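Local coordinates for AlkD2 (Streptococcus mutans, PDB 6M9M), which is of unknown function but binds inosine-5'-monophosphate and belongs to the HEAT-like repeat family of DNA glycosylases, at residues A[131-136]-A[166-171]. Residues are numbered along the deposited sequence; the frame is centred on the assembly and turned at random.
Sequences RIWTNR and GNALRD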
loop_
_atom_site.group_PDB
_atom_site.type_symbol
_atom_site.label_atom_id
_atom_site.label_comp_id
_atom_site.label_asym_id
_atom_site.label_seq_id
_atom_site.Cartn_x
_atom_site.Cartn_y
_atom_site.Cartn_z
ATOM N N ARG A 131 2.485 -3.193 -6.099
ATOM C CA ARG A 131 3.553 -3.292 -7.097
ATOM C C ARG A 131 4.527 -4.400 -6.697
ATOM O O ARG A 131 4.868 -4.541 -5.514
ATOM C CB ARG A 131 4.306 -1.965 -7.174
ATOM C CG ARG A 131 3.491 -0.807 -7.753
ATOM C CD ARG A 131 4.288 0.493 -7.741
ATOM N NE ARG A 131 5.433 0.374 -8.633
ATOM C CZ ARG A 131 6.447 1.218 -8.667
ATOM N NH1 ARG A 131 6.449 2.273 -7.866
ATOM N NH2 ARG A 131 7.440 1.009 -9.515
ATOM N N ILE A 132 4.981 -5.209 -7.661
ATOM C CA ILE A 132 4.548 -5.256 -9.058
ATOM C C ILE A 132 3.247 -6.049 -9.137
ATOM O O ILE A 132 3.191 -7.205 -8.702
ATOM C CB ILE A 132 5.666 -5.911 -9.907
ATOM C CG1 ILE A 132 6.921 -5.042 -9.841
ATOM C CG2 ILE A 132 5.169 -6.150 -11.315
ATOM C CD1 ILE A 132 8.186 -5.682 -10.435
ATOM N N TRP A 133 2.182 -5.446 -9.668
ATOM C CA TRP A 133 0.860 -6.050 -9.517
ATOM C C TRP A 133 0.811 -7.432 -10.162
ATOM O O TRP A 133 0.226 -8.361 -9.605
ATOM C CB TRP A 133 -0.227 -5.184 -10.137
ATOM C CG TRP A 133 -0.705 -3.985 -9.373
ATOM C CD1 TRP A 133 0.040 -2.937 -8.888
ATOM C CD2 TRP A 133 -2.068 -3.683 -9.069
ATOM N NE1 TRP A 133 -0.790 -2.001 -8.298
ATOM C CE2 TRP A 133 -2.085 -2.451 -8.384
ATOM C CE3 TRP A 133 -3.280 -4.340 -9.302
ATOM C CZ2 TRP A 133 -3.260 -1.864 -7.948
ATOM C CZ3 TRP A 133 -4.448 -3.755 -8.861
ATOM C CH2 TRP A 133 -4.425 -2.523 -8.191
ATOM N N THR A 134 1.416 -7.580 -11.339
ATOM C CA THR A 134 1.350 -8.824 -12.094
ATOM C C THR A 134 2.325 -9.886 -11.595
ATOM O O THR A 134 2.380 -10.961 -12.186
ATOM C CB THR A 134 1.526 -8.529 -13.580
ATOM O OG1 THR A 134 2.636 -7.648 -13.769
ATOM C CG2 THR A 134 0.280 -7.879 -14.135
ATOM N N ASN A 135 3.059 -9.626 -10.514
ATOM C CA ASN A 135 3.736 -10.676 -9.763
ATOM C C ASN A 135 2.856 -11.295 -8.678
ATOM O O ASN A 135 3.251 -12.290 -8.072
ATOM C CB ASN A 135 5.015 -10.140 -9.116
ATOM C CG ASN A 135 6.135 -9.950 -10.107
ATOM O OD1 ASN A 135 6.059 -10.397 -11.243
ATOM N ND2 ASN A 135 7.186 -9.293 -9.674
ATOM N N ARG A 136 1.711 -10.746 -8.417
ATOM C CA ARG A 136 0.858 -11.333 -7.394
ATOM C C ARG A 136 -0.122 -12.311 -8.009
ATOM O O ARG A 136 -0.483 -12.184 -9.179
ATOM C CB ARG A 136 0.109 -10.239 -6.663
ATOM C CG ARG A 136 1.095 -9.560 -5.699
ATOM C CD ARG A 136 0.854 -8.176 -5.545
ATOM N NE ARG A 136 1.703 -7.633 -4.486
ATOM C CZ ARG A 136 2.989 -7.341 -4.606
ATOM N NH1 ARG A 136 3.631 -7.580 -5.750
ATOM N NH2 ARG A 136 3.630 -6.777 -3.591
ATOM N N GLY A 166 1.707 5.684 -12.746
ATOM C CA GLY A 166 2.556 5.562 -13.911
ATOM C C GLY A 166 3.638 4.515 -13.747
ATOM O O GLY A 166 3.924 3.753 -14.671
ATOM N N ASN A 167 4.263 4.466 -12.572
ATOM C CA ASN A 167 5.294 3.464 -12.335
ATOM C C ASN A 167 4.722 2.061 -12.202
ATOM O O ASN A 167 5.398 1.096 -12.578
ATOM C CB ASN A 167 6.122 3.869 -11.127
ATOM C CG ASN A 167 7.093 4.989 -11.455
ATOM O OD1 ASN A 167 7.779 4.944 -12.466
ATOM N ND2 ASN A 167 7.110 6.018 -10.637
ATOM N N ALA A 168 3.486 1.920 -11.699
ATOM C CA ALA A 168 2.867 0.599 -11.642
ATOM C C ALA A 168 2.598 0.051 -13.041
ATOM O O ALA A 168 2.774 -1.150 -13.290
ATOM C CB ALA A 168 1.594 0.646 -10.802
ATOM N N LEU A 169 2.192 0.918 -13.973
ATOM C CA LEU A 169 2.036 0.494 -15.358
ATOM C C LEU A 169 3.394 0.228 -16.003
ATOM O O LEU A 169 3.531 -0.705 -16.802
ATOM C CB LEU A 169 1.258 1.546 -16.148
ATOM C CG LEU A 169 -0.214 1.726 -15.781
ATOM C CD1 LEU A 169 -0.780 2.966 -16.452
ATOM C CD2 LEU A 169 -1.050 0.510 -16.157
ATOM N N ARG A 170 4.402 1.046 -15.675
ATOM C CA ARG A 170 5.762 0.819 -16.162
ATOM C C ARG A 170 6.271 -0.554 -15.746
ATOM O O ARG A 170 6.861 -1.272 -16.566
ATOM C CB ARG A 170 6.664 1.925 -15.622
ATOM C CG ARG A 170 8.051 2.019 -16.218
ATOM C CD ARG A 170 8.842 3.063 -15.452
ATOM N NE ARG A 170 10.195 3.374 -15.903
ATOM C CZ ARG A 170 10.537 4.463 -16.594
ATOM N NH1 ARG A 170 11.807 4.673 -16.877
ATOM N NH2 ARG A 170 9.617 5.318 -17.020
ATOM N N ASP A 171 6.026 -0.950 -14.486
ATOM C CA ASP A 171 6.411 -2.287 -14.045
ATOM C C ASP A 171 5.820 -3.347 -14.981
ATOM O O ASP A 171 6.506 -4.277 -15.435
ATOM C CB ASP A 171 5.810 -2.626 -12.669
ATOM C CG ASP A 171 6.277 -1.759 -11.507
ATOM O OD1 ASP A 171 7.406 -1.238 -11.473
ATOM O OD2 ASP A 171 5.477 -1.705 -10.529
HETATM O O HOH W 1 2.934 -2.805 -10.834
#
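Arg-131 reaches from the loop after helix 120-129 to Asp-171 and Ala-168 on helix 159-175. Its CB lies 3.6 Å from Asp-171 OD2, and CG meets that oxygen and, at 3.9 Å, the small Ala-168 CB, a methyl that lets the aliphatic chain lie close to the helix. CD passes the same oxygen and methyl before the chain bends at chi3 (65°), the torsion that places NE. From there NE donates to Asp-171 OD2 at 2.8 Å and NH2 to OD1 at 3.0 Å, both nearly straight. This is a side-on, two-nitrogen salt bridge, with guanidinium and carboxylate planes 23° apart and both oxygens met on their syn sides. Asn-167 CB lies over one guanidinium face, 3.3 Å above the plane, while NH1 pairs with Glu-128. Next to the bridge, Ile-132, which follows a cis peptide bond, sets CG2 3.8 Å from Asp-171 CB. A water accepts from Trp-133 N and donates to Ala-168 O and Asp-171 OD2, so OD2 takes two hydrogen bonds. Arginine, with several donors in one plane, can serve two acids at once; the paired charges should keep Asp-171 ionised and tie the loop to the helix in this helical-repeat fold.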